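Local structure of bsobi restriction endonuclease (Geobacillus stearothermophilus, 1DC1) at a contact of chain A with DNA and the interface of chains A and B. The protein cuts double-stranded DNA as a homodimeric type II restriction endonuclease that recognises the degenerate sequence 5'-CYCGRG-3' and cleaves after its first C. Sequence-based numbering; all coordinates share one arbitrary frame. Chains: chain A/B, Bsobi restriction endonuclease.

Contact 1: a contact of chain A with DNA. Residues chain A 31, 131, 134-135, 243-245. With nucleotides of chain C.
With CG anti to its carbonyl carbon (chi1 -72°) and the chain extended from CG to NE, A:Arg131 reaches from helix 110-152 into the minor groove at DC7 and DG8, where a turn of 57° about NE–CD turns one guanidinium face to the O4' of the DG8 sugar. BsoBI is a restriction endonuclease of the PD-(D/E)XK type that encircles its DNA, and this contact probably forms part of the tunnel wall. The deoxyribose ring oxygen O4' of DG8 sits 3.1 Å above the guanidinium plane of A:Arg131, over its centre. The base oxygen O2 of DC7 lies at the edge, in plane, but the NE–H points elsewhere and makes no bond to it. NH2 gives a weak hydrogen bond to N3 of DG8 at 3.3 Å, on the base's sugar edge. A:Phe31, its CG anti to the backbone N, brings ring atom CE2 to 3.5 Å from DG8 C5'. The DNA backbone is gripped by the loop that follows A:Lys242, the predicted lysine of the catalytic motif. A:Gly243 N donates to the phosphate oxygen OP1 of DC7 at 2.7 Å. A:Ile245 N donates almost straight (167° at H) to OP1 of DG8, 2.9 Å away. The DC7 OP1 also takes water 1 at 2.9 Å, which joins it to the carbonyl O of A:Gly135. A:Ala134 CB packs on DC7 C5' at 3.8 Å.

Contact 2: the interface of chains A and B. Residues chain A 78, 85-86, 90; chain B 25, 29, 32.
A:Asp90 and B:Arg25 meet tip to tip across the subunit boundary, carboxylate and guanidinium nearly coplanar (17° apart), a textbook case of a side-on ion pair. The arginine is presented by an extended chain that leaves helix 21-53 with CG anti to the backbone N (chi1 172°). Its NE donates to OD2 of A:Asp90 at 2.7 Å, a salt bridge lying close to the guanidinium plane. NH2 donates to OD1 at 2.7 Å, tilted 22° from that plane, and also to OD2, in plane, at 2.8 Å. OD2 is thus gripped by two donors, and all three bonds use syn lone pairs. The aspartate stands in the first turn of helix 88-103, whose amino end may further stabilise its negative charge. B:Ile29 is the apolar neighbour of the pair: its CD1 covers a guanidinium face near the rim, 3.9 Å above the plane. Its CG1 packs on A:Leu86 CD2 at 3.6 Å, the two side chains crossing obliquely, and A:Ile78 CD1 continues the patch against B:Ala32 CB. A leucine in place of B:Arg25 would probably strand the A:Asp90 carboxylate without its charged mate beside this apolar patch. Together the ion pair and its apolar flank help tie the two subunits into the homodimer that closes round DNA.

Contact 3: the interface of chains A and B. Residues chain A 21, 24-25, 28, 247; chain B 85.
B:Phe85 lays one face of its ring against A:Phe28 and A:Tyr24 CB, with A:Pro247 at its tip, and 131 Å² of its surface disappears under chain A, an example of how one aromatic side chain may help fix a dimer contact. With CG anti to the carbonyl carbon (chi1 -61°), the ring points away from its own loop into the partner. The tight part is the stack on A:Phe28: the planes are 8° apart with centroids at 4.4 Å, offset so that CE2 of A:Phe28 lies over the rim of the B:Phe85 ring, 3.5 Å from its CE1. A:Tyr24 CB stands over the same face, toward CD2 and CE2, at 4.0 Å from CD2 of B:Phe85. A:Pro247, first residue of helix 247-270, meets the ring tip to tip, CG touching CZ at 3.4 Å. Second-shell packing is likely to steady that proline, since its CG also sits over the centre of the A:Tyr24 ring, while its CD lies at the edge of A:Phe28. On the CD2 flank the fit is slacker: A:Tyr21 slides past in the opposite direction, its CE1 near CD2 at the ring's edge. A:Arg25 adds little, burying 4 Å², with its aliphatic CG 3.7 Å from the B:Phe85 carbonyl O. That oxygen is satisfied instead by the phenol of A:Tyr21: OH donates to B:Phe85 O at 2.6 Å from above the carbonyl plane, 39° out of it.

Contact 1: a contact of chain A with DNA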
# COMPACT_ATOMS: atom_id res chain seq x y z
N PHE A 31 -8.44 -15.53 0.86
CA PHE A 31 -8.75 -14.09 0.64
C PHE A 31 -9.86 -13.95 -0.44
O PHE A 31 -10.81 -13.16 -0.29
CB PHE A 31 -7.46 -13.31 0.22
CG PHE A 31 -7.67 -11.82 -0.04
CD1 PHE A 31 -8.22 -11.37 -1.25
CD2 PHE A 31 -7.27 -10.88 0.89
CE1 PHE A 31 -8.35 -10.02 -1.52
CE2 PHE A 31 -7.39 -9.54 0.66
CZ PHE A 31 -7.93 -9.10 -0.56
N ARG A 131 -8.60 -5.22 2.40
CA ARG A 131 -7.27 -5.10 2.99
C ARG A 131 -7.43 -4.95 4.50
O ARG A 131 -6.69 -5.56 5.27
CB ARG A 131 -6.52 -3.95 2.30
CG ARG A 131 -6.10 -4.33 0.82
CD ARG A 131 -5.58 -3.09 0.04
NE ARG A 131 -4.92 -3.31 -1.27
CZ ARG A 131 -5.50 -3.93 -2.31
NH1 ARG A 131 -6.72 -4.42 -2.22
NH2 ARG A 131 -4.91 -3.93 -3.47
N ALA A 134 -8.48 -8.34 6.05
CA ALA A 134 -7.30 -9.21 6.17
C ALA A 134 -6.52 -8.87 7.46
O ALA A 134 -6.06 -9.79 8.17
CB ALA A 134 -6.40 -9.02 4.95
N GLY A 135 -6.36 -7.58 7.77
CA GLY A 135 -5.68 -7.17 8.99
C GLY A 135 -6.41 -7.67 10.26
O GLY A 135 -5.79 -8.25 11.16
N GLY A 243 -0.53 -9.37 8.74
CA GLY A 243 -1.32 -10.52 8.31
C GLY A 243 -1.46 -10.66 6.81
O GLY A 243 -2.20 -11.53 6.35
N GLY A 244 -0.76 -9.81 6.06
CA GLY A 244 -0.83 -9.86 4.60
C GLY A 244 -0.31 -11.19 4.10
O GLY A 244 0.65 -11.71 4.66
N ILE A 245 -0.94 -11.75 3.06
CA ILE A 245 -0.48 -13.03 2.47
C ILE A 245 0.28 -12.82 1.15
O ILE A 245 0.80 -13.76 0.57
CB ILE A 245 -1.69 -14.02 2.18
CG1 ILE A 245 -1.15 -15.46 1.97
CG2 ILE A 245 -2.53 -13.55 0.97
CD1 ILE A 245 -0.21 -16.00 3.09
P DT C 6 -0.41 -1.50 10.39
OP1 DT C 6 0.03 -2.63 11.26
OP2 DT C 6 0.49 -0.97 9.34
O5' DT C 6 -1.75 -1.91 9.62
C5' DT C 6 -2.84 -2.59 10.29
C4' DT C 6 -3.88 -3.00 9.27
O4' DT C 6 -4.53 -1.83 8.74
C3' DT C 6 -3.35 -3.76 8.04
O3' DT C 6 -3.23 -5.15 8.31
C2' DT C 6 -4.41 -3.48 7.00
C1' DT C 6 -4.87 -2.07 7.38
N1 DT C 6 -4.23 -1.06 6.57
C2 DT C 6 -4.86 -0.71 5.41
O2 DT C 6 -5.89 -1.24 5.06
N3 DT C 6 -4.26 0.28 4.69
C4 DT C 6 -3.06 0.93 5.03
O4 DT C 6 -2.66 1.84 4.34
C5 DT C 6 -2.40 0.47 6.25
C7 DT C 6 -1.08 1.06 6.66
C6 DT C 6 -3.03 -0.48 6.96
P DC C 7 -2.05 -6.00 7.65
OP1 DC C 7 -2.22 -7.37 8.12
OP2 DC C 7 -0.75 -5.36 7.77
O5' DC C 7 -2.38 -5.97 6.10
C5' DC C 7 -3.63 -6.49 5.58
C4' DC C 7 -3.68 -6.30 4.07
O4' DC C 7 -3.65 -4.89 3.70
C3' DC C 7 -2.53 -6.98 3.32
O3' DC C 7 -3.02 -7.55 2.14
C2' DC C 7 -1.64 -5.82 2.89
C1' DC C 7 -2.62 -4.66 2.74
N1 DC C 7 -2.00 -3.33 2.97
C2 DC C 7 -2.11 -2.32 1.96
O2 DC C 7 -2.88 -2.51 1.00
N3 DC C 7 -1.38 -1.18 2.08
C4 DC C 7 -0.62 -0.99 3.16
N4 DC C 7 0.15 0.08 3.19
C5 DC C 7 -0.58 -1.92 4.24
C6 DC C 7 -1.27 -3.07 4.10
P DG C 8 -2.36 -8.87 1.52
OP1 DG C 8 -3.05 -10.06 2.01
OP2 DG C 8 -0.86 -8.82 1.56
O5' DG C 8 -2.82 -8.70 0.00
C5' DG C 8 -4.21 -8.44 -0.34
C4' DG C 8 -4.26 -7.58 -1.58
O4' DG C 8 -3.65 -6.30 -1.29
C3' DG C 8 -3.46 -8.17 -2.74
O3' DG C 8 -4.05 -7.80 -4.00
C2' DG C 8 -2.13 -7.41 -2.67
C1' DG C 8 -2.58 -6.04 -2.18
N9 DG C 8 -1.54 -5.30 -1.46
C8 DG C 8 -0.66 -5.79 -0.52
N7 DG C 8 0.21 -4.90 -0.12
C5 DG C 8 -0.13 -3.75 -0.83
C6 DG C 8 0.48 -2.46 -0.84
O6 DG C 8 1.49 -2.09 -0.23
N1 DG C 8 -0.20 -1.57 -1.68
C2 DG C 8 -1.31 -1.88 -2.43
N2 DG C 8 -1.84 -0.86 -3.18
N3 DG C 8 -1.87 -3.09 -2.44
C4 DG C 8 -1.23 -3.97 -1.63
O HOH W 1 -2.83 -7.56 10.92

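Contact 2: the interface of chains A and B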
# COMPACT_ATOMS: atom_id res chain seq x y z
N ILE A 78 -14.66 9.70 -8.18
CA ILE A 78 -14.27 10.23 -6.86
C ILE A 78 -14.40 9.19 -5.73
O ILE A 78 -15.51 8.80 -5.32
CB ILE A 78 -15.10 11.54 -6.43
CG1 ILE A 78 -14.95 12.68 -7.47
CG2 ILE A 78 -14.61 12.08 -5.09
CD1 ILE A 78 -13.52 12.94 -7.97
N PHE A 85 -11.43 16.07 0.21
CA PHE A 85 -10.70 17.29 -0.19
C PHE A 85 -11.42 18.17 -1.24
O PHE A 85 -10.94 19.23 -1.60
CB PHE A 85 -9.25 16.90 -0.64
CG PHE A 85 -8.44 16.20 0.44
CD1 PHE A 85 -8.55 14.83 0.64
CD2 PHE A 85 -7.63 16.94 1.30
CE1 PHE A 85 -7.89 14.22 1.68
CE2 PHE A 85 -6.96 16.32 2.35
CZ PHE A 85 -7.09 14.98 2.55
N LEU A 86 -12.59 17.72 -1.68
CA LEU A 86 -13.36 18.43 -2.69
C LEU A 86 -14.40 19.40 -2.12
O LEU A 86 -15.07 19.08 -1.15
CB LEU A 86 -14.12 17.42 -3.54
CG LEU A 86 -13.32 16.36 -4.29
CD1 LEU A 86 -14.24 15.73 -5.32
CD2 LEU A 86 -12.03 16.94 -4.94
N ASP A 90 -16.59 21.32 -6.72
CA ASP A 90 -15.68 20.32 -7.30
C ASP A 90 -16.50 19.10 -7.61
O ASP A 90 -16.45 18.52 -8.70
CB ASP A 90 -14.61 19.91 -6.29
CG ASP A 90 -13.49 20.93 -6.16
OD1 ASP A 90 -13.24 21.75 -7.06
OD2 ASP A 90 -12.82 20.92 -5.12
N ARG B 25 -5.66 18.92 -2.33
CA ARG B 25 -6.87 18.95 -3.12
C ARG B 25 -6.52 18.93 -4.62
O ARG B 25 -7.12 18.15 -5.41
CB ARG B 25 -7.67 20.20 -2.73
CG ARG B 25 -8.84 20.48 -3.58
CD ARG B 25 -9.61 21.66 -2.99
NE ARG B 25 -10.62 22.05 -3.97
CZ ARG B 25 -10.49 23.07 -4.82
NH1 ARG B 25 -9.39 23.80 -4.79
NH2 ARG B 25 -11.43 23.32 -5.74
N ILE B 29 -7.67 15.97 -7.29
CA ILE B 29 -8.41 16.30 -8.51
C ILE B 29 -7.71 15.79 -9.80
O ILE B 29 -8.35 15.21 -10.69
CB ILE B 29 -8.66 17.81 -8.52
CG1 ILE B 29 -9.70 18.14 -7.45
CG2 ILE B 29 -9.11 18.29 -9.89
CD1 ILE B 29 -9.85 19.63 -7.18
N ALA B 32 -8.02 12.00 -10.10
CA ALA B 32 -9.35 11.64 -10.57
C ALA B 32 -9.48 11.88 -12.07
O ALA B 32 -10.10 11.09 -12.79
CB ALA B 32 -10.44 12.45 -9.81

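Contact 3: the interface of chains A and B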
# COMPACT_ATOMS: atom_id res chain seq x y z
N TYR A 21 5.29 -21.88 -0.30
CA TYR A 21 4.38 -21.60 -1.41
C TYR A 21 2.99 -22.17 -1.06
O TYR A 21 1.98 -21.60 -1.41
CB TYR A 21 4.84 -22.19 -2.77
CG TYR A 21 3.65 -22.45 -3.72
CD1 TYR A 21 3.09 -21.42 -4.46
CD2 TYR A 21 3.03 -23.70 -3.78
CE1 TYR A 21 1.93 -21.61 -5.24
CE2 TYR A 21 1.87 -23.91 -4.55
CZ TYR A 21 1.32 -22.85 -5.28
OH TYR A 21 0.12 -23.05 -6.00
N TYR A 24 1.12 -19.64 0.91
CA TYR A 24 0.74 -18.50 0.09
C TYR A 24 -0.47 -18.87 -0.72
O TYR A 24 -1.44 -18.14 -0.73
CB TYR A 24 1.85 -18.13 -0.86
CG TYR A 24 2.88 -17.31 -0.19
CD1 TYR A 24 2.52 -16.14 0.50
CD2 TYR A 24 4.23 -17.64 -0.31
CE1 TYR A 24 3.47 -15.31 1.04
CE2 TYR A 24 5.20 -16.81 0.23
CZ TYR A 24 4.83 -15.65 0.91
OH TYR A 24 5.81 -14.84 1.48
N ARG A 25 -0.43 -20.01 -1.41
CA ARG A 25 -1.59 -20.44 -2.22
C ARG A 25 -2.85 -20.54 -1.31
O ARG A 25 -3.95 -20.05 -1.65
CB ARG A 25 -1.33 -21.81 -2.84
CG ARG A 25 -2.60 -22.51 -3.22
CD ARG A 25 -2.30 -23.89 -3.82
NE ARG A 25 -3.53 -24.56 -4.22
CZ ARG A 25 -4.36 -25.16 -3.36
NH1 ARG A 25 -4.06 -25.19 -2.06
NH2 ARG A 25 -5.49 -25.71 -3.79
N PHE A 28 -4.11 -16.92 -0.49
CA PHE A 28 -4.75 -16.29 -1.61
C PHE A 28 -6.16 -16.87 -1.84
O PHE A 28 -7.10 -16.16 -2.14
CB PHE A 28 -3.85 -16.45 -2.84
CG PHE A 28 -2.86 -15.34 -2.98
CD1 PHE A 28 -3.25 -14.10 -3.47
CD2 PHE A 28 -1.55 -15.51 -2.56
CE1 PHE A 28 -2.34 -13.03 -3.54
CE2 PHE A 28 -0.67 -14.47 -2.63
CZ PHE A 28 -1.06 -13.21 -3.13
N PRO A 247 3.25 -12.21 -1.12
CA PRO A 247 4.71 -12.11 -1.00
C PRO A 247 5.27 -10.79 -1.57
O PRO A 247 6.30 -10.32 -1.10
CB PRO A 247 5.24 -13.33 -1.78
CG PRO A 247 4.09 -13.79 -2.62
CD PRO A 247 2.83 -13.39 -1.90
N PHE B 85 -0.72 -18.04 -8.21
CA PHE B 85 -0.62 -19.08 -7.19
C PHE B 85 -1.61 -20.24 -7.32
O PHE B 85 -1.57 -21.19 -6.54
CB PHE B 85 -0.81 -18.45 -5.77
CG PHE B 85 0.23 -17.40 -5.40
CD1 PHE B 85 0.06 -16.05 -5.77
CD2 PHE B 85 1.44 -17.78 -4.80
CE1 PHE B 85 1.08 -15.09 -5.56
CE2 PHE B 85 2.47 -16.83 -4.60
CZ PHE B 85 2.28 -15.49 -4.98

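Helix 21-53 runs through all three contacts: chain A's copy gives A:Phe31 to contact 1 and A:Tyr21, A:Tyr24, A:Arg25 and A:Phe28 to contact 3; chain B's copy serves contact 2. Contacts 2 and 3 are overlapping, two-fold-related patches: position 85 meets position 25 of the other chain in both, with the chains exchanged. Their C-alpha centres are about 36 Å apart. Contact 3 lies close to the DNA, about 12 Å from contact 1, joined to it by the segment from A:Gly243 to A:Pro247; contact 2 is about 29 Å from contact 1. Dimer closure and grip on the DNA may therefore be coupled through this helix and segment.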